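Local coordinates for protein lipopolysaccharide heptosyltransferase 2 (Escherichia coli, PDB 1PSW) that transfers the second heptose from ADP-L-glycero-beta-D-manno-heptose onto the heptosyl-Kdo2-lipid A module during assembly of the lipopolysaccharide core, at residues A227-L232 / C243-G248; P187-E190 / K195-P198. One frame throughout, in Å; residues are numbered along the deposited sequence.

How the interactions relate
Both interactions lie in the same parallel-sheet domain, in the C-terminal half of this GT-B enzyme. Interaction 1 packs helix 225-232 on 243-245, an outermost strand of the sheet, with the centre of the contact about 20 Å from the centre of the chain; interaction 2 joins two parts of one loop, which runs from strand 182-186, in the interior of the sheet, to helix 199-211. The first is mostly buried and combines leucine packing with an amide-amide hydrogen bond; the second is only partly buried and relies on a water bridge and the aliphatic part of an arginine. Their centres lie 13 Å apart, and they touch where I231 CD1 meets P187 CB at 3.8 Å.

Interaction 1 of 2, residues A227-L232 / C243-G248; sequences AGNEIL and CRNLAG
N245 and C243, on strand 243-245, an outermost strand of the parallel Rossmann-like sheet of the GT-B fold, meet one side of helix 225-232. The segment axes run nearly antiparallel (159°) and come within 8.6 Å, as befits the beta-alpha-beta crossover from strand 215-218 through this helix to its parallel neighbour 243-245. The close-packed part centres on L232: its CD2 lies 3.8 Å from C243 CB and 3.4 Å from C243 O, while CD1 reaches N245 CB. C243 SG also approaches L232 CD2, at 3.9 Å. N245 holds CG anti to the backbone N (chi1 -179°), which carries its amide to the helix backbone, with N245 CG 3.8 Å from G228 CA; any side chain at G228 would point at the strand and collide with N245 OD1.

The solvent side is looser and polar. There exposed N229 accepts from N245 ND2 through OD1 at 3.1 Å. ND2 also bonds to H225 O, and A247 N donates to N245 OD1 at 3.1 Å, closing an Asx turn. A leucine in place of N245 would probably leave H225 O and N229 OD1 without this donor and set the turn free to shift. In the amide-amide bond the planes stand nearly at right angles, and N245 ND2 lies above the N229 carbonyl plane, 68° out of it.

Interaction 2 of 2, residues P187-E190 / K195-P198; sequences PGAE and KRWP
P187 O is gripped by a water and, more weakly, by N268 ND2, which also donates to G188 O while N268 OD1 accepts from W197 N, clamping both arms. The aliphatic chain of R196 crowds against the same P187 oxygen. The water donates to P187 O at 2.9 Å and to W197 O at 2.7 Å, and in this way bridges the two arms where no direct hydrogen bond joins them. R196 CD comes to 3.0 Å from P187 O, a close carbon-oxygen approach, and the oxygen lies at the edge of the guanidinium, near its plane, without a hydrogen bond to it. With CG anti to the carbonyl carbon (chi1 -71°), the R196 chain passes alongside 187-189. R196 CG meets A189 CB at 3.5 Å, and R196 CD lies 3.8 Å from G188 CA. The chain then bends at chi3 (-102°), and the guanidinium reaches A227 of helix 225-232. K195 adds a looser touch, CB to A189 CB at 4.3 Å, before the rest of its side chain leads away.

The W197 ring turns from 187-190 toward helix 199-211, where it meets Y202 edge-to-face. P198 is the N-cap residue of that helix, which makes the whole a strand-loop-helix connection at the C-terminal edge of a parallel sheet, the edge that faces the interdomain cleft in GT-B glycosyltransferases.

Interaction 1 of 2, residues A227-L232 / C243-G248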
ATOM      1  N   ALA A 227     -18.040   8.730  -0.769  1.00 24.75           N
ATOM      2  CA  ALA A 227     -17.198   9.722  -1.426  1.00 24.35           C
ATOM      3  C   ALA A 227     -17.278   9.504  -2.934  1.00 23.47           C
ATOM      4  O   ALA A 227     -17.368  10.460  -3.706  1.00 22.79           O
ATOM      5  CB  ALA A 227     -15.761   9.601  -0.947  1.00 24.69           C
ATOM      6  N   GLY A 228     -17.259   8.240  -3.348  1.00 22.03           N
ATOM      7  CA  GLY A 228     -17.345   7.923  -4.759  1.00 21.99           C
ATOM      8  C   GLY A 228     -18.664   8.374  -5.355  1.00 22.96           C
ATOM      9  O   GLY A 228     -18.712   8.846  -6.489  1.00 20.95           O
ATOM     10  N   ASN A 229     -19.742   8.217  -4.592  1.00 23.13           N
ATOM     11  CA  ASN A 229     -21.062   8.623  -5.058  1.00 24.53           C
ATOM     12  C   ASN A 229     -21.190  10.142  -5.156  1.00 23.89           C
ATOM     13  O   ASN A 229     -21.861  10.644  -6.050  1.00 24.59           O
ATOM     14  CB  ASN A 229     -22.157   8.078  -4.131  1.00 27.13           C
ATOM     15  CG  ASN A 229     -22.550   6.642  -4.459  1.00 29.98           C
ATOM     16  OD1 ASN A 229     -22.202   6.109  -5.515  1.00 31.31           O
ATOM     17  ND2 ASN A 229     -23.298   6.017  -3.556  1.00 30.54           N
ATOM     18  N   GLU A 230     -20.550  10.872  -4.245  1.00 22.42           N
ATOM     19  CA  GLU A 230     -20.616  12.329  -4.270  1.00 22.24           C
ATOM     20  C   GLU A 230     -19.888  12.842  -5.510  1.00 23.33           C
ATOM     21  O   GLU A 230     -20.251  13.871  -6.072  1.00 23.03           O
ATOM     22  CB  GLU A 230     -20.007  12.923  -2.986  1.00 24.02           C
ATOM     23  CG  GLU A 230     -20.106  14.458  -2.895  1.00 26.32           C
ATOM     24  CD  GLU A 230     -19.758  15.024  -1.518  1.00 28.27           C
ATOM     25  OE1 GLU A 230     -18.751  14.586  -0.911  1.00 24.78           O
ATOM     26  OE2 GLU A 230     -20.478  15.937  -1.043  1.00 29.75           O
ATOM     27  N   ILE A 231     -18.862  12.113  -5.941  1.00 23.05           N
ATOM     28  CA  ILE A 231     -18.105  12.478  -7.135  1.00 23.60           C
ATOM     29  C   ILE A 231     -18.984  12.250  -8.367  1.00 24.72           C
ATOM     30  O   ILE A 231     -19.095  13.118  -9.240  1.00 25.75           O
ATOM     31  CB  ILE A 231     -16.805  11.631  -7.249  1.00 23.00           C
ATOM     32  CG1 ILE A 231     -15.851  12.007  -6.112  1.00 23.69           C
ATOM     33  CG2 ILE A 231     -16.144  11.847  -8.603  1.00 22.77           C
ATOM     34  CD1 ILE A 231     -14.621  11.115  -5.991  1.00 21.42           C
ATOM     35  N   LEU A 232     -19.616  11.082  -8.432  1.00 25.79           N
ATOM     36  CA  LEU A 232     -20.499  10.737  -9.553  1.00 28.45           C
ATOM     37  C   LEU A 232     -21.689  11.683  -9.680  1.00 28.87           C
ATOM     38  O   LEU A 232     -22.126  11.996 -10.785  1.00 28.47           O
ATOM     39  CB  LEU A 232     -21.030   9.314  -9.383  1.00 31.06           C
ATOM     40  CG  LEU A 232     -20.364   8.195 -10.169  1.00 33.31           C
ATOM     41  CD1 LEU A 232     -20.905   6.876  -9.666  1.00 35.56           C
ATOM     42  CD2 LEU A 232     -20.634   8.353 -11.665  1.00 33.34           C
ATOM     43  N   CYS A 243     -17.954   6.606 -15.715  1.00 23.82           N
ATOM     44  CA  CYS A 243     -17.348   6.718 -14.393  1.00 25.23           C
ATOM     45  C   CYS A 243     -17.971   5.665 -13.480  1.00 26.28           C
ATOM     46  O   CYS A 243     -19.163   5.712 -13.188  1.00 26.79           O
ATOM     47  CB  CYS A 243     -17.555   8.118 -13.800  1.00 24.91           C
ATOM     48  SG  CYS A 243     -16.720   8.337 -12.195  1.00 29.67           S
ATOM     49  N   ARG A 244     -17.156   4.711 -13.036  1.00 24.19           N
ATOM     50  CA  ARG A 244     -17.626   3.633 -12.174  1.00 23.73           C
ATOM     51  C   ARG A 244     -17.071   3.717 -10.756  1.00 23.32           C
ATOM     52  O   ARG A 244     -15.863   3.860 -10.554  1.00 22.35           O
ATOM     53  CB  ARG A 244     -17.253   2.284 -12.794  1.00 25.95           C
ATOM     54  CG  ARG A 244     -17.729   1.071 -12.013  1.00 28.63           C
ATOM     55  CD  ARG A 244     -18.634   0.187 -12.861  1.00 32.79           C
ATOM     56  NE  ARG A 244     -18.838  -1.133 -12.267  1.00 34.83           N
ATOM     57  CZ  ARG A 244     -19.546  -1.365 -11.166  1.00 36.57           C
ATOM     58  NH1 ARG A 244     -20.133  -0.360 -10.528  1.00 37.22           N
ATOM     59  NH2 ARG A 244     -19.661  -2.603 -10.698  1.00 36.42           N
ATOM     60  N   ASN A 245     -17.969   3.623  -9.782  1.00 21.98           N
ATOM     61  CA  ASN A 245     -17.588   3.667  -8.377  1.00 21.42           C
ATOM     62  C   ASN A 245     -17.399   2.244  -7.848  1.00 21.10           C
ATOM     63  O   ASN A 245     -18.373   1.541  -7.584  1.00 21.84           O
ATOM     64  CB  ASN A 245     -18.671   4.399  -7.566  1.00 21.77           C
ATOM     65  CG  ASN A 245     -18.334   4.505  -6.086  1.00 23.08           C
ATOM     66  OD1 ASN A 245     -17.211   4.219  -5.665  1.00 21.26           O
ATOM     67  ND2 ASN A 245     -19.312   4.929  -5.287  1.00 23.48           N
ATOM     68  N   LEU A 246     -16.147   1.814  -7.700  1.00 20.80           N
ATOM     69  CA  LEU A 246     -15.867   0.477  -7.195  1.00 18.80           C
ATOM     70  C   LEU A 246     -15.412   0.503  -5.732  1.00 19.73           C
ATOM     71  O   LEU A 246     -14.977  -0.512  -5.196  1.00 20.34           O
ATOM     72  CB  LEU A 246     -14.813  -0.219  -8.071  1.00 20.16           C
ATOM     73  CG  LEU A 246     -15.205  -0.475  -9.533  1.00 20.16           C
ATOM     74  CD1 LEU A 246     -14.094  -1.222 -10.254  1.00 21.39           C
ATOM     75  CD2 LEU A 246     -16.502  -1.272  -9.581  1.00 21.07           C
ATOM     76  N   ALA A 247     -15.509   1.659  -5.078  1.00 19.90           N
ATOM     77  CA  ALA A 247     -15.109   1.736  -3.672  1.00 21.86           C
ATOM     78  C   ALA A 247     -16.016   0.812  -2.853  1.00 22.16           C
ATOM     79  O   ALA A 247     -17.240   0.953  -2.883  1.00 24.55           O
ATOM     80  CB  ALA A 247     -15.221   3.177  -3.158  1.00 21.19           C
ATOM     81  N   GLY A 248     -15.403  -0.134  -2.144  1.00 23.37           N
ATOM     82  CA  GLY A 248     -16.150  -1.081  -1.331  1.00 23.76           C
ATOM     83  C   GLY A 248     -16.679  -2.289  -2.089  1.00 23.49           C
ATOM     84  O   GLY A 248     -17.276  -3.186  -1.495  1.00 24.74           O
TER

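Interaction 2 of 2, residues P187-E190 / K195-P198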
ATOM      1  N   PRO A 187      -9.773   8.526  -4.290  1.00 21.39           N
ATOM      2  CA  PRO A 187     -10.187   9.708  -3.523  1.00 21.93           C
ATOM      3  C   PRO A 187     -10.173   9.649  -1.997  1.00 21.83           C
ATOM      4  O   PRO A 187     -10.280  10.689  -1.342  1.00 23.64           O
ATOM      5  CB  PRO A 187     -11.576   9.988  -4.077  1.00 22.57           C
ATOM      6  CG  PRO A 187     -12.115   8.612  -4.278  1.00 23.85           C
ATOM      7  CD  PRO A 187     -10.942   7.871  -4.905  1.00 22.11           C
ATOM      8  N   GLY A 188     -10.036   8.454  -1.435  1.00 20.68           N
ATOM      9  CA  GLY A 188     -10.022   8.327   0.013  1.00 20.25           C
ATOM     10  C   GLY A 188      -8.656   8.573   0.615  1.00 20.40           C
ATOM     11  O   GLY A 188      -7.714   8.938  -0.089  1.00 21.70           O
ATOM     12  N   ALA A 189      -8.547   8.376   1.925  1.00 20.73           N
ATOM     13  CA  ALA A 189      -7.290   8.568   2.635  1.00 21.45           C
ATOM     14  C   ALA A 189      -7.472   8.090   4.063  1.00 24.36           C
ATOM     15  O   ALA A 189      -8.325   8.594   4.794  1.00 22.69           O
ATOM     16  CB  ALA A 189      -6.889  10.037   2.620  1.00 22.61           C
ATOM     17  N   GLU A 190      -6.666   7.111   4.454  1.00 25.98           N
ATOM     18  CA  GLU A 190      -6.753   6.563   5.794  1.00 30.56           C
ATOM     19  C   GLU A 190      -6.444   7.594   6.874  1.00 32.30           C
ATOM     20  O   GLU A 190      -7.041   7.562   7.949  1.00 32.81           O
ATOM     21  CB  GLU A 190      -5.821   5.355   5.934  1.00 31.93           C
ATOM     22  CG  GLU A 190      -6.193   4.196   5.018  1.00 34.36           C
ATOM     23  CD  GLU A 190      -5.289   4.090   3.800  1.00 34.58           C
ATOM     24  OE1 GLU A 190      -5.018   5.122   3.153  1.00 34.80           O
ATOM     25  OE2 GLU A 190      -4.860   2.962   3.487  1.00 37.55           O
ATOM     26  N   LYS A 195      -6.186  15.078   4.258  1.00 21.43           N
ATOM     27  CA  LYS A 195      -5.267  14.655   3.214  1.00 22.60           C
ATOM     28  C   LYS A 195      -5.957  14.320   1.899  1.00 20.56           C
ATOM     29  O   LYS A 195      -5.312  13.868   0.957  1.00 20.89           O
ATOM     30  CB  LYS A 195      -4.445  13.462   3.706  1.00 25.71           C
ATOM     31  CG  LYS A 195      -3.623  13.810   4.931  1.00 29.58           C
ATOM     32  CD  LYS A 195      -2.686  12.698   5.337  1.00 35.42           C
ATOM     33  CE  LYS A 195      -1.879  13.107   6.562  1.00 37.70           C
ATOM     34  NZ  LYS A 195      -0.851  12.089   6.906  1.00 40.62           N
ATOM     35  N   ARG A 196      -7.258  14.565   1.819  1.00 19.51           N
ATOM     36  CA  ARG A 196      -7.984  14.253   0.598  1.00 19.02           C
ATOM     37  C   ARG A 196      -8.155  15.418  -0.363  1.00 19.99           C
ATOM     38  O   ARG A 196      -8.486  16.534   0.036  1.00 19.81           O
ATOM     39  CB  ARG A 196      -9.373  13.698   0.920  1.00 20.73           C
ATOM     40  CG  ARG A 196      -9.373  12.307   1.517  1.00 26.18           C
ATOM     41  CD  ARG A 196     -10.772  11.711   1.489  1.00 30.60           C
ATOM     42  NE  ARG A 196     -11.433  11.772   2.780  1.00 35.49           N
ATOM     43  CZ  ARG A 196     -12.734  11.569   2.969  1.00 38.98           C
ATOM     44  NH1 ARG A 196     -13.529  11.292   1.941  1.00 36.73           N
ATOM     45  NH2 ARG A 196     -13.240  11.646   4.195  1.00 39.94           N
ATOM     46  N   TRP A 197      -7.904  15.160  -1.640  1.00 17.57           N
ATOM     47  CA  TRP A 197      -8.118  16.192  -2.642  1.00 17.63           C
ATOM     48  C   TRP A 197      -9.646  16.255  -2.648  1.00 16.14           C
ATOM     49  O   TRP A 197     -10.305  15.220  -2.546  1.00 16.99           O
ATOM     50  CB  TRP A 197      -7.600  15.727  -3.992  1.00 15.50           C
ATOM     51  CG  TRP A 197      -7.425  16.815  -4.987  1.00 14.35           C
ATOM     52  CD1 TRP A 197      -6.914  18.058  -4.770  1.00 14.35           C
ATOM     53  CD2 TRP A 197      -7.671  16.719  -6.394  1.00 14.24           C
ATOM     54  NE1 TRP A 197      -6.805  18.745  -5.965  1.00 14.57           N
ATOM     55  CE2 TRP A 197      -7.254  17.940  -6.973  1.00 15.42           C
ATOM     56  CE3 TRP A 197      -8.170  15.703  -7.225  1.00 14.78           C
ATOM     57  CZ2 TRP A 197      -7.359  18.187  -8.342  1.00 14.76           C
ATOM     58  CZ3 TRP A 197      -8.267  15.949  -8.594  1.00 12.64           C
ATOM     59  CH2 TRP A 197      -7.850  17.178  -9.137  1.00 15.48           C
ATOM     60  N   PRO A 198     -10.232  17.460  -2.749  1.00 16.65           N
ATOM     61  CA  PRO A 198     -11.695  17.624  -2.752  1.00 15.23           C
ATOM     62  C   PRO A 198     -12.485  16.774  -3.747  1.00 16.08           C
ATOM     63  O   PRO A 198     -12.096  16.617  -4.907  1.00 15.93           O
ATOM     64  CB  PRO A 198     -11.870  19.112  -3.025  1.00 15.83           C
ATOM     65  CG  PRO A 198     -10.671  19.710  -2.358  1.00 16.95           C
ATOM     66  CD  PRO A 198      -9.557  18.769  -2.774  1.00 16.74           C
TER
HETATM   67  O   HOH W   1     -11.810  12.980  -2.253  1.00 21.00           O